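Local coordinates for protein polysialic acid O-acetyltransferase (Escherichia coli, PDB 3JQY) that transfers acetyl groups from acetyl-CoA to capsular polysialic acid, O-acetylating long polymers of sialic acid as a trimeric enzyme, at residues B[104-109]-B[118-123]; B[126-131]-B[163-168]; B[133-138]-B[170-175]; B[140-145]-B[177-182]; B[194-199]-B[209-214]. All blocks are in the same frame, centred on the assembly; numbering follows the deposited sequence.

Contact 1. Residues B[104-109]-B[118-123]; sequences SKVIIG and FEVVTD
Contact 1 is side-chain packing across the interior of the coil, where Ser104, Val106 and Ile108 on one wall face Thr122, Val120 and Phe118 on another. The two backbones run 152° apart and the Val106 and Val120 CA atoms stay 8.4 Å from each other, so side chains alone bridge the gap. Val106 makes its apolar contacts through CG2, which reaches Val120 CG1 at 4.1 Å and Thr122 CG2 at 4.1 Å. Further along the strands, Ile108 CD1 comes within 4.4 Å of Phe118 CE2. This is how a left-handed parallel beta-helix is filled: strands 105-108 and 119-121 belong to different faces of the prism, and inward-pointing residues meet in its core. At the other end the hydroxyls converge, Ser104 OG lying 3.1 Å from Thr122 OG1. Both are tied to the chain nearby, Ser104 OG to Thr101 O and Thr122 OG1 to Val99 O and Thr101 N. With OG1 between the backbone N and the carbonyl carbon (chi1 59°), the Thr122 methyl lies beside the backbone N, where it meets Val106 CG2. An alanine in place of Thr122 would probably leave Val99 O and Thr101 N without their hydroxyl mate and open a gap beside Val106 CG2.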
# COMPACT_ATOMS: atom_id res chain seq x y z
N SER B 104 23.99 9.48 -10.65
CA SER B 104 23.39 8.16 -10.72
C SER B 104 23.17 7.74 -12.17
O SER B 104 23.09 8.58 -13.07
CB SER B 104 22.06 8.14 -9.97
OG SER B 104 22.25 8.37 -8.58
N LYS B 105 23.06 6.43 -12.39
CA LYS B 105 22.73 5.87 -13.69
C LYS B 105 21.45 5.05 -13.58
O LYS B 105 21.32 4.21 -12.69
CB LYS B 105 23.86 4.98 -14.20
CG LYS B 105 25.18 5.68 -14.42
CD LYS B 105 26.18 4.73 -15.08
CE LYS B 105 27.62 5.13 -14.80
NZ LYS B 105 27.95 6.48 -15.34
N VAL B 106 20.50 5.29 -14.46
CA VAL B 106 19.27 4.51 -14.48
C VAL B 106 19.12 3.99 -15.89
O VAL B 106 19.12 4.77 -16.84
CB VAL B 106 18.05 5.35 -14.08
CG1 VAL B 106 16.77 4.52 -14.18
CG2 VAL B 106 18.22 5.89 -12.65
N ILE B 107 19.04 2.67 -16.03
CA ILE B 107 18.95 2.03 -17.34
C ILE B 107 17.76 1.10 -17.37
O ILE B 107 17.55 0.32 -16.45
CB ILE B 107 20.22 1.20 -17.65
CG1 ILE B 107 21.49 2.01 -17.42
CG2 ILE B 107 20.15 0.65 -19.08
CD1 ILE B 107 21.55 3.31 -18.18
N ILE B 108 16.98 1.19 -18.44
CA ILE B 108 15.82 0.32 -18.62
C ILE B 108 15.95 -0.39 -19.97
O ILE B 108 16.07 0.25 -21.01
CB ILE B 108 14.54 1.14 -18.57
CG1 ILE B 108 14.43 1.82 -17.19
CG2 ILE B 108 13.33 0.26 -18.86
CD1 ILE B 108 13.26 2.77 -17.06
N GLY B 109 15.95 -1.72 -19.93
CA GLY B 109 16.27 -2.52 -21.10
C GLY B 109 15.17 -2.62 -22.15
O GLY B 109 14.08 -2.06 -21.99
N PHE B 118 5.12 4.02 -11.19
CA PHE B 118 6.55 3.69 -11.10
C PHE B 118 7.33 4.84 -10.49
O PHE B 118 7.12 6.00 -10.85
CB PHE B 118 7.05 3.39 -12.51
CG PHE B 118 8.47 2.91 -12.59
CD1 PHE B 118 8.85 1.73 -11.97
CD2 PHE B 118 9.41 3.60 -13.34
CE1 PHE B 118 10.16 1.26 -12.07
CE2 PHE B 118 10.71 3.15 -13.44
CZ PHE B 118 11.09 1.98 -12.81
N GLU B 119 8.24 4.53 -9.56
CA GLU B 119 9.15 5.54 -9.00
C GLU B 119 10.55 4.97 -8.88
O GLU B 119 10.73 3.85 -8.39
CB GLU B 119 8.72 5.97 -7.59
CG GLU B 119 7.25 6.32 -7.39
CD GLU B 119 6.93 6.60 -5.92
OE1 GLU B 119 7.87 6.93 -5.16
OE2 GLU B 119 5.74 6.49 -5.52
N VAL B 120 11.55 5.74 -9.30
CA VAL B 120 12.95 5.40 -9.02
C VAL B 120 13.60 6.48 -8.17
O VAL B 120 13.51 7.66 -8.50
CB VAL B 120 13.77 5.22 -10.31
CG1 VAL B 120 15.24 4.98 -9.96
CG2 VAL B 120 13.22 4.05 -11.13
N VAL B 121 14.25 6.06 -7.08
CA VAL B 121 14.95 6.97 -6.17
C VAL B 121 16.42 6.58 -6.13
O VAL B 121 16.75 5.43 -5.90
CB VAL B 121 14.38 6.84 -4.74
CG1 VAL B 121 15.04 7.85 -3.81
CG2 VAL B 121 12.87 7.00 -4.74
N THR B 122 17.32 7.55 -6.34
CA THR B 122 18.75 7.25 -6.32
C THR B 122 19.55 8.27 -5.51
O THR B 122 19.01 9.28 -5.07
CB THR B 122 19.34 7.29 -7.75
OG1 THR B 122 19.12 8.58 -8.32
CG2 THR B 122 18.69 6.24 -8.64
N ASP B 123 20.83 7.98 -5.33
CA ASP B 123 21.78 8.95 -4.78
C ASP B 123 23.19 8.44 -5.04
O ASP B 123 23.69 7.57 -4.31
CB ASP B 123 21.55 9.15 -3.28
CG ASP B 123 22.46 10.22 -2.69
OD1 ASP B 123 23.26 10.82 -3.44
OD2 ASP B 123 22.36 10.47 -1.47

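Contact 2. Residues B[126-131]-B[163-168]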
# COMPACT_ATOMS: atom_id res chain seq x y z
N ASN B 126 23.23 3.26 -8.85
CA ASN B 126 22.70 2.78 -10.12
C ASN B 126 21.45 1.97 -9.93
O ASN B 126 21.36 1.16 -9.01
CB ASN B 126 23.75 1.94 -10.84
CG ASN B 126 25.06 2.69 -11.04
OD1 ASN B 126 26.14 2.12 -10.89
ND2 ASN B 126 24.96 3.97 -11.36
N VAL B 127 20.46 2.19 -10.79
CA VAL B 127 19.29 1.34 -10.82
C VAL B 127 19.15 0.84 -12.25
O VAL B 127 19.13 1.62 -13.19
CB VAL B 127 18.02 2.08 -10.37
CG1 VAL B 127 16.80 1.21 -10.60
CG2 VAL B 127 18.13 2.47 -8.89
N THR B 128 19.08 -0.48 -12.41
CA THR B 128 19.07 -1.10 -13.72
C THR B 128 17.93 -2.10 -13.83
O THR B 128 17.71 -2.89 -12.91
CB THR B 128 20.39 -1.85 -13.98
OG1 THR B 128 21.47 -0.91 -14.06
CG2 THR B 128 20.30 -2.63 -15.28
N ILE B 129 17.20 -2.04 -14.93
CA ILE B 129 16.19 -3.06 -15.23
C ILE B 129 16.57 -3.69 -16.56
O ILE B 129 16.84 -2.99 -17.53
CB ILE B 129 14.77 -2.46 -15.35
CG1 ILE B 129 14.41 -1.71 -14.06
CG2 ILE B 129 13.75 -3.56 -15.63
CD1 ILE B 129 12.98 -1.24 -14.01
N GLY B 130 16.59 -5.02 -16.59
CA GLY B 130 17.01 -5.75 -17.78
C GLY B 130 16.00 -5.72 -18.90
O GLY B 130 14.99 -5.02 -18.83
N HIS B 131 16.28 -6.48 -19.95
CA HIS B 131 15.36 -6.58 -21.07
C HIS B 131 14.21 -7.49 -20.71
O HIS B 131 14.33 -8.33 -19.82
CB HIS B 131 16.08 -7.14 -22.30
CG HIS B 131 17.40 -6.50 -22.58
ND1 HIS B 131 17.53 -5.19 -22.99
CD2 HIS B 131 18.66 -7.00 -22.52
CE1 HIS B 131 18.81 -4.91 -23.15
NE2 HIS B 131 19.52 -5.99 -22.87
N ASP B 163 23.21 0.03 -5.15
CA ASP B 163 22.58 -0.25 -6.45
C ASP B 163 21.42 -1.25 -6.37
O ASP B 163 21.45 -2.20 -5.59
CB ASP B 163 23.60 -0.81 -7.44
CG ASP B 163 24.71 0.17 -7.79
OD1 ASP B 163 24.67 1.34 -7.37
OD2 ASP B 163 25.65 -0.26 -8.49
N ILE B 164 20.43 -1.05 -7.23
CA ILE B 164 19.40 -2.05 -7.44
C ILE B 164 19.54 -2.59 -8.86
O ILE B 164 19.66 -1.83 -9.81
CB ILE B 164 17.97 -1.46 -7.26
CG1 ILE B 164 17.76 -1.08 -5.79
CG2 ILE B 164 16.93 -2.47 -7.69
CD1 ILE B 164 16.59 -0.16 -5.55
N ILE B 165 19.54 -3.91 -8.99
CA ILE B 165 19.77 -4.55 -10.28
C ILE B 165 18.69 -5.59 -10.54
O ILE B 165 18.69 -6.65 -9.92
CB ILE B 165 21.16 -5.21 -10.36
CG1 ILE B 165 22.26 -4.21 -10.00
CG2 ILE B 165 21.40 -5.78 -11.75
CD1 ILE B 165 22.27 -2.96 -10.86
N ILE B 166 17.76 -5.27 -11.42
CA ILE B 166 16.75 -6.22 -11.84
C ILE B 166 17.21 -6.86 -13.15
O ILE B 166 17.36 -6.19 -14.16
CB ILE B 166 15.38 -5.55 -12.01
CG1 ILE B 166 14.99 -4.83 -10.72
CG2 ILE B 166 14.32 -6.57 -12.42
CD1 ILE B 166 13.75 -3.99 -10.83
N SER B 167 17.46 -8.17 -13.11
CA SER B 167 17.94 -8.87 -14.29
C SER B 167 16.90 -8.90 -15.41
O SER B 167 15.75 -8.54 -15.20
CB SER B 167 18.36 -10.30 -13.94
OG SER B 167 19.50 -10.29 -13.09
N SER B 168 17.31 -9.37 -16.58
CA SER B 168 16.37 -9.54 -17.68
C SER B 168 15.32 -10.57 -17.32
O SER B 168 15.58 -11.52 -16.58
CB SER B 168 17.11 -9.95 -18.96
OG SER B 168 17.94 -8.90 -19.41
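Asp163 reaches over to the start of strand 126-129 and grips Asn126. Its CB lies 3.4 Å from Asn126 O, and its CG passes 3.6 Å from Asn126 N. At the tip the two oxygens part company. OD1 accepts the Asn126 N-H at 2.8 Å, the donor sitting well above the carboxylate plane, 61° out of it. OD2 faces Asn126 OD1 at 3.4 Å, two acceptors side by side with no bond between them, and the amide and carboxylate planes are turned 43° apart. From here the backbones zip together: Ile164 N to Asn126 O, Thr128 N to Ile164 O, Ile166 N to Thr128 O and Gly130 N to Ile166 O. Where the strands end, Ser168 OG takes over and accepts the His131 N-H at 3.0 Å. Partners stand alongside each other on both surfaces. Ile129 CG1 meets Ile166 CD1 at 4.0 Å on the inner one, where Leu141 also packs, while the bent Ile165 puts CD1 3.8 Å from Thr128 CB on the outer one. Strands only 4.8 Å apart, parallel and in exact register, with like positions stacked coil upon coil, are typical of parallel beta-helices, here the left-handed one of the hexapeptide-repeat transferases.

Contact 3. Residues B[133-138]-B[170-175]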
# COMPACT_ATOMS: atom_id res chain seq x y z
N CYS B 133 11.43 -7.33 -19.13
CA CYS B 133 10.78 -7.36 -17.82
C CYS B 133 9.32 -6.92 -17.88
O CYS B 133 8.91 -6.18 -18.78
CB CYS B 133 11.54 -6.51 -16.79
SG CYS B 133 13.14 -7.21 -16.31
N MET B 134 8.53 -7.41 -16.93
CA MET B 134 7.15 -6.98 -16.76
C MET B 134 7.03 -6.37 -15.37
O MET B 134 7.01 -7.08 -14.37
CB MET B 134 6.19 -8.17 -16.91
CG MET B 134 4.71 -7.78 -16.80
SD MET B 134 3.61 -9.11 -17.34
CE MET B 134 3.88 -10.32 -16.05
N ILE B 135 7.00 -5.04 -15.33
CA ILE B 135 6.89 -4.31 -14.07
C ILE B 135 5.46 -3.80 -13.93
O ILE B 135 5.00 -2.98 -14.74
CB ILE B 135 7.87 -3.12 -14.03
CG1 ILE B 135 9.29 -3.57 -14.40
CG2 ILE B 135 7.82 -2.43 -12.68
CD1 ILE B 135 9.81 -4.75 -13.61
N ALA B 136 4.74 -4.28 -12.92
CA ALA B 136 3.34 -3.91 -12.74
C ALA B 136 3.21 -2.49 -12.19
O ALA B 136 4.20 -1.77 -12.04
CB ALA B 136 2.65 -4.90 -11.82
N ARG B 137 1.98 -2.09 -11.88
CA ARG B 137 1.72 -0.75 -11.38
C ARG B 137 2.25 -0.57 -9.97
O ARG B 137 2.36 -1.54 -9.21
CB ARG B 137 0.23 -0.43 -11.43
CG ARG B 137 -0.32 -0.38 -12.85
CD ARG B 137 -1.71 0.24 -12.91
NE ARG B 137 -2.11 0.49 -14.29
CZ ARG B 137 -3.03 1.39 -14.65
NH1 ARG B 137 -3.64 2.13 -13.74
NH2 ARG B 137 -3.32 1.55 -15.93
N ASP B 138 2.55 0.68 -9.62
CA ASP B 138 2.96 1.05 -8.27
C ASP B 138 4.18 0.27 -7.79
O ASP B 138 4.18 -0.27 -6.68
CB ASP B 138 1.80 0.88 -7.29
CG ASP B 138 0.63 1.78 -7.63
OD1 ASP B 138 0.87 2.91 -8.10
OD2 ASP B 138 -0.53 1.36 -7.43
N VAL B 170 12.34 -10.46 -15.60
CA VAL B 170 11.78 -10.50 -14.26
C VAL B 170 10.37 -9.92 -14.25
O VAL B 170 10.10 -8.92 -14.92
CB VAL B 170 12.67 -9.73 -13.26
CG1 VAL B 170 11.96 -9.55 -11.92
CG2 VAL B 170 13.99 -10.47 -13.07
N TRP B 171 9.47 -10.56 -13.50
CA TRP B 171 8.12 -10.06 -13.31
C TRP B 171 8.04 -9.45 -11.91
O TRP B 171 8.15 -10.17 -10.91
CB TRP B 171 7.11 -11.20 -13.48
CG TRP B 171 5.68 -10.87 -13.08
CD1 TRP B 171 5.14 -9.63 -12.88
CD2 TRP B 171 4.62 -11.81 -12.86
NE1 TRP B 171 3.81 -9.74 -12.54
CE2 TRP B 171 3.46 -11.07 -12.53
CE3 TRP B 171 4.54 -13.20 -12.91
CZ2 TRP B 171 2.25 -11.68 -12.23
CZ3 TRP B 171 3.32 -13.81 -12.64
CH2 TRP B 171 2.19 -13.05 -12.30
N VAL B 172 7.91 -8.13 -11.83
CA VAL B 172 7.70 -7.48 -10.54
C VAL B 172 6.22 -7.14 -10.41
O VAL B 172 5.65 -6.43 -11.24
CB VAL B 172 8.58 -6.23 -10.34
CG1 VAL B 172 8.33 -5.64 -8.95
CG2 VAL B 172 10.06 -6.58 -10.49
N GLY B 173 5.60 -7.70 -9.39
CA GLY B 173 4.17 -7.54 -9.15
C GLY B 173 3.76 -6.16 -8.68
O GLY B 173 4.59 -5.30 -8.38
N ARG B 174 2.44 -5.96 -8.62
CA ARG B 174 1.86 -4.69 -8.24
C ARG B 174 2.12 -4.32 -6.78
O ARG B 174 2.18 -5.18 -5.90
CB ARG B 174 0.35 -4.75 -8.51
CG ARG B 174 -0.46 -3.60 -7.97
CD ARG B 174 -1.93 -3.84 -8.32
NE ARG B 174 -2.83 -2.96 -7.59
CZ ARG B 174 -4.15 -3.13 -7.53
NH1 ARG B 174 -4.73 -4.17 -8.14
NH2 ARG B 174 -4.89 -2.27 -6.84
N ASN B 175 2.31 -3.05 -6.52
CA ASN B 175 2.44 -2.55 -5.19
C ASN B 175 3.63 -3.15 -4.45
O ASN B 175 3.48 -3.62 -3.38
CB ASN B 175 1.16 -2.76 -4.38
CG ASN B 175 1.15 -2.00 -3.10
OD1 ASN B 175 1.81 -1.01 -2.95
ND2 ASN B 175 0.37 -2.48 -2.15
O HOH W 1 4.19 0.49 -4.01
O HOH W 2 -1.54 -0.96 -6.24
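Met134 packs on Trp171 on one of the walls of the left-handed beta-helix, where short strands 134-135 and 171-172 lie parallel in successive coils. The Met134 methyl does the touching. CE sits over one face of the indole, 3.4 Å from the centroid of the five-membered ring and 3° off its normal, a CH-pi contact, while SD approaches obliquely in a Met-aromatic contact. CG is anti to the backbone N (chi1 -178°), and a bend at chi3 (68°) then turns CE onto the ring. An alanine in place of Trp171 would probably leave the Met134 methyl without its aromatic floor and remove the edge-to-face partner of His147 of the second subunit, a histidine that by similarity binds acetyl-CoA. Around this pair the ladder runs as hexapeptide coils do, with Met134 N on Val170 O, Val172 N on Met134 O and Ala136 N on Val172 O. Cys133 SG adds a side-chain rung, accepting Val170 N at 3.4 Å. Facing the core, Ile135 CD1 nestles 3.6 Å from Val172 CG2. Past the strands Asn175 N binds Arg137 O at 3.1 Å, and one water joins Asp138 O to Asn175 OD1. A second water joins Asp138 OD2, at 2.8 Å, to Arg174 NE, at 2.7 Å and in the guanidinium plane. The far end of Arg174 reaches the second subunit, its NH2 forming a salt bridge with Glu119 there.

Contact 4. Residues B[140-145]-B[177-182]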
# COMPACT_ATOMS: atom_id res chain seq x y z
N ILE B 140 8.08 0.67 -6.75
CA ILE B 140 9.09 1.64 -6.32
C ILE B 140 10.45 0.98 -6.22
O ILE B 140 10.61 -0.03 -5.54
CB ILE B 140 8.73 2.26 -4.96
CG1 ILE B 140 7.37 2.97 -5.03
CG2 ILE B 140 9.82 3.23 -4.51
CD1 ILE B 140 6.86 3.44 -3.68
N LEU B 141 11.44 1.53 -6.92
CA LEU B 141 12.82 1.07 -6.75
C LEU B 141 13.57 2.13 -5.94
O LEU B 141 13.91 3.19 -6.46
CB LEU B 141 13.48 0.83 -8.11
CG LEU B 141 12.70 -0.05 -9.09
CD1 LEU B 141 13.47 -0.25 -10.40
CD2 LEU B 141 12.35 -1.40 -8.46
N ARG B 142 13.79 1.84 -4.65
CA ARG B 142 14.31 2.85 -3.73
C ARG B 142 15.76 2.55 -3.33
O ARG B 142 16.01 1.85 -2.36
CB ARG B 142 13.43 2.94 -2.47
CG ARG B 142 13.70 4.16 -1.61
CD ARG B 142 12.83 4.19 -0.34
NE ARG B 142 11.39 4.27 -0.64
CZ ARG B 142 10.76 5.38 -1.01
NH1 ARG B 142 11.43 6.52 -1.14
NH2 ARG B 142 9.45 5.35 -1.26
N ALA B 143 16.70 3.09 -4.10
CA ALA B 143 18.12 2.78 -3.89
C ALA B 143 18.78 3.67 -2.84
O ALA B 143 19.93 3.44 -2.46
CB ALA B 143 18.88 2.88 -5.21
N SER B 144 18.04 4.68 -2.39
CA SER B 144 18.51 5.58 -1.34
C SER B 144 17.45 5.74 -0.26
O SER B 144 16.26 5.83 -0.57
CB SER B 144 18.85 6.95 -1.92
OG SER B 144 19.06 7.90 -0.89
N ASP B 145 17.88 5.78 1.01
CA ASP B 145 16.95 5.91 2.14
C ASP B 145 16.43 7.33 2.33
O ASP B 145 15.41 7.54 2.98
CB ASP B 145 17.63 5.48 3.45
CG ASP B 145 17.74 3.97 3.59
OD1 ASP B 145 17.29 3.23 2.69
OD2 ASP B 145 18.28 3.53 4.63
N SER B 177 7.84 -2.58 -3.32
CA SER B 177 9.05 -1.77 -3.20
C SER B 177 10.25 -2.70 -3.21
O SER B 177 10.26 -3.74 -2.53
CB SER B 177 9.07 -0.96 -1.91
OG SER B 177 8.24 0.17 -2.01
N ILE B 178 11.24 -2.33 -4.00
CA ILE B 178 12.53 -2.98 -3.95
C ILE B 178 13.51 -2.00 -3.32
O ILE B 178 13.67 -0.87 -3.80
CB ILE B 178 12.99 -3.42 -5.34
CG1 ILE B 178 12.01 -4.44 -5.91
CG2 ILE B 178 14.39 -4.03 -5.27
CD1 ILE B 178 12.43 -5.02 -7.25
N MET B 179 14.14 -2.40 -2.22
CA MET B 179 15.00 -1.51 -1.44
C MET B 179 16.47 -1.57 -1.86
O MET B 179 16.84 -2.33 -2.77
CB MET B 179 14.86 -1.79 0.06
CG MET B 179 13.43 -1.64 0.58
SD MET B 179 12.68 -0.06 0.11
CE MET B 179 11.35 0.06 1.31
N LYS B 180 17.32 -0.77 -1.21
CA LYS B 180 18.68 -0.59 -1.71
C LYS B 180 19.52 -1.86 -1.66
O LYS B 180 19.36 -2.70 -0.76
CB LYS B 180 19.39 0.54 -0.96
CG LYS B 180 19.69 0.23 0.51
CD LYS B 180 20.23 1.48 1.20
CE LYS B 180 20.47 1.24 2.68
NZ LYS B 180 19.21 0.84 3.39
N GLY B 181 20.39 -2.01 -2.65
CA GLY B 181 21.37 -3.08 -2.66
C GLY B 181 20.81 -4.42 -3.11
O GLY B 181 21.50 -5.44 -3.01
N VAL B 182 19.58 -4.42 -3.60
CA VAL B 182 18.94 -5.67 -3.98
C VAL B 182 19.14 -6.01 -5.46
O VAL B 182 18.97 -5.16 -6.34
CB VAL B 182 17.42 -5.64 -3.67
CG1 VAL B 182 16.71 -6.84 -4.31
CG2 VAL B 182 17.19 -5.61 -2.17
O HOH W 3 9.38 2.44 -0.89
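Ser177 pairs with Ile140 in neighbouring coils, and its OG lies beside the Ile140 side chain, 3.6 Å from CB. The same hydroxyl is 2.8 Å from a water that accepts the Arg142 NE hydrogen at 2.7 Å, in the plane of the guanidinium; Tyr192 of the third subunit packs against Ile140, Arg142, Ser177 and Met179. Ile178 carries both regular rungs of the ladder: its N binds Ile140 O at 2.8 Å and its O receives Arg142 N at 2.8 Å, each bond close to straight. Its side chain turns into the core alongside Leu141, whose CD2 meets Ile178 CB at 3.8 Å. Met179 follows and turns the other way, bending so that SD rests 4.0 Å from Arg142 CB. It also begins a type II beta turn that runs to Val182, with Gly181 taking the positive phi (80°) that suits a glycine. Lys180, second in that turn, has CG in the crowded position between its backbone N and carbonyl carbon (chi1 68°). Its CB lies against Ala143 O, and the extended chain beyond leads to a bend at chi4. NZ there forms a salt bridge with Asp145 OD2 at 3.1 Å, arriving on the syn side and 26° out of the carboxylate plane, plus a weak bond to OD1. Asp145 OD2 is also held by Asn159 ND2. By similarity both Asp145 and Lys180 bind acetyl-CoA, and their pairing between adjacent coils would probably steady the lysine ammonium and the carboxylate at fixed places in the cofactor site.

Contact 5. Residues B[194-199]-B[209-214]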
# COMPACT_ATOMS: atom_id res chain seq x y z
N SER B 194 4.94 -6.99 -2.03
CA SER B 194 6.22 -7.27 -1.39
C SER B 194 7.01 -6.02 -1.04
O SER B 194 6.89 -4.99 -1.71
CB SER B 194 7.07 -8.16 -2.30
OG SER B 194 6.45 -9.42 -2.50
N ILE B 195 7.82 -6.11 0.01
CA ILE B 195 8.95 -5.20 0.18
C ILE B 195 10.20 -6.06 0.22
O ILE B 195 10.40 -6.84 1.15
CB ILE B 195 8.83 -4.31 1.44
CG1 ILE B 195 7.59 -3.42 1.33
CG2 ILE B 195 10.10 -3.46 1.59
CD1 ILE B 195 7.46 -2.35 2.42
N VAL B 196 11.02 -5.93 -0.82
CA VAL B 196 12.19 -6.78 -1.00
C VAL B 196 13.42 -6.08 -0.46
O VAL B 196 13.77 -4.98 -0.92
CB VAL B 196 12.40 -7.12 -2.48
CG1 VAL B 196 13.59 -8.06 -2.64
CG2 VAL B 196 11.13 -7.72 -3.09
N THR B 197 14.08 -6.69 0.52
CA THR B 197 15.22 -6.06 1.18
C THR B 197 16.52 -6.84 1.00
O THR B 197 17.59 -6.33 1.32
CB THR B 197 14.95 -5.87 2.69
OG1 THR B 197 14.74 -7.15 3.30
CG2 THR B 197 13.72 -5.01 2.91
N LYS B 198 16.39 -8.00 0.42
CA LYS B 198 17.57 -8.84 0.23
C LYS B 198 17.56 -9.48 -1.15
O LYS B 198 16.51 -9.63 -1.76
CB LYS B 198 17.61 -9.94 1.30
CG LYS B 198 17.80 -9.41 2.71
CD LYS B 198 17.83 -10.56 3.70
CE LYS B 198 17.97 -10.07 5.14
NZ LYS B 198 19.26 -9.35 5.34
N ASP B 199 18.69 -9.88 -1.71
CA ASP B 199 18.76 -10.45 -3.06
C ASP B 199 17.77 -11.59 -3.26
O ASP B 199 17.53 -12.38 -2.34
CB ASP B 199 20.17 -10.98 -3.36
CG ASP B 199 21.22 -9.88 -3.42
OD1 ASP B 199 20.85 -8.69 -3.50
OD2 ASP B 199 22.42 -10.21 -3.39
N ASN B 209 6.59 -8.96 3.43
CA ASN B 209 7.19 -7.74 3.94
C ASN B 209 7.75 -8.01 5.33
O ASN B 209 7.01 -7.97 6.31
CB ASN B 209 6.15 -6.62 4.03
CG ASN B 209 6.73 -5.35 4.64
OD1 ASN B 209 7.95 -5.22 4.78
ND2 ASN B 209 5.86 -4.39 4.99
N PRO B 210 9.05 -8.33 5.41
CA PRO B 210 9.99 -8.37 4.28
C PRO B 210 9.82 -9.63 3.43
O PRO B 210 9.37 -10.66 3.92
CB PRO B 210 11.35 -8.40 4.97
CG PRO B 210 11.10 -9.09 6.26
CD PRO B 210 9.68 -8.74 6.68
N ALA B 211 10.20 -9.53 2.16
CA ALA B 211 10.00 -10.64 1.24
C ALA B 211 10.91 -11.82 1.57
O ALA B 211 12.04 -11.64 2.06
CB ALA B 211 10.21 -10.17 -0.21
N LYS B 212 10.39 -13.02 1.35
CA LYS B 212 11.17 -14.24 1.50
C LYS B 212 10.94 -15.07 0.26
O LYS B 212 9.92 -14.92 -0.41
CB LYS B 212 10.70 -15.02 2.72
CG LYS B 212 10.63 -14.21 4.00
CD LYS B 212 12.00 -13.67 4.38
CE LYS B 212 11.98 -13.06 5.77
NZ LYS B 212 11.34 -13.99 6.74
N ILE B 213 11.87 -15.95 -0.06
CA ILE B 213 11.65 -16.90 -1.11
C ILE B 213 10.50 -17.86 -0.79
O ILE B 213 10.54 -18.51 0.21
CB ILE B 213 12.89 -17.75 -1.45
CG1 ILE B 213 14.06 -16.89 -1.78
CG2 ILE B 213 12.59 -18.73 -2.54
CD1 ILE B 213 13.87 -16.13 -2.81
N ILE B 214 9.53 -17.95 -1.66
CA ILE B 214 8.39 -18.83 -1.41
C ILE B 214 8.34 -20.02 -2.36
O ILE B 214 7.64 -21.00 -2.11
CB ILE B 214 7.05 -18.06 -1.46
CG1 ILE B 214 6.80 -17.52 -2.86
CG2 ILE B 214 7.04 -16.94 -0.43
CD1 ILE B 214 5.49 -16.76 -2.99
O HOH W 4 13.55 -9.31 1.49
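The flat amide of Asn209 lies alongside Ile195, whose carbons all sit to one side of its plane: CB is 3.6 Å from OD1, CG1 rests over CG at 3.9 Å, and CD1 reaches ND2 at 3.7 Å. CG of Asn209 is anti to the backbone N (chi1 176°), which puts CG beside Ile195 CG1. At the nitrogen end ND2 makes a weak hydrogen bond to Gly193 O of the third subunit, while Asn209 also packs on Asn209 of the second subunit, so Asn209 sits where the three chains come together. The other flat group is the cis peptide between Asn209 and Pro210. Just past it, Pro210 CB lies 4.0 Å from Thr197 OG1 and Ala211 N bonds to Ile195 O at 2.9 Å. That is the one direct backbone hydrogen bond between the segments; a water extends it by accepting from Thr197 N at 2.8 Å and donating to Ala211 O at 2.8 Å. Ala211 CB points toward the coil and meets Val196 CG2 at 3.9 Å. Lys198, predicted by similarity to bind acetyl-CoA, follows directly after Thr197. In the fold, strand 195-196 ends the stack that continues from strand 176-178, and strand 211-216, antiparallel to strand 204-208, closes off this C-terminal end of the beta-helix.

Contact 1 comes first along the chain and spans the interior, joining the wall of strand 105-108 to that of strand 119-121. Contacts 2, 3 and 4 then alternate: each stacks one strand of a coil on its counterpart in the next, taking the three walls in turn, with centres 11 to 14 Å apart. Contacts 2 and 4 continue contact 1, whose strand 105-108 pairs with 126-129 and strand 119-121 with 139-142. Contact 5, about 20 Å from contact 1 between centres, lies at the end of the stack, its strand 195-196 pairing with 176-178. Contacts 3, 4 and 5 touch other subunits, so the same coils face the trimer partners and carry residues that by similarity bind acetyl-CoA.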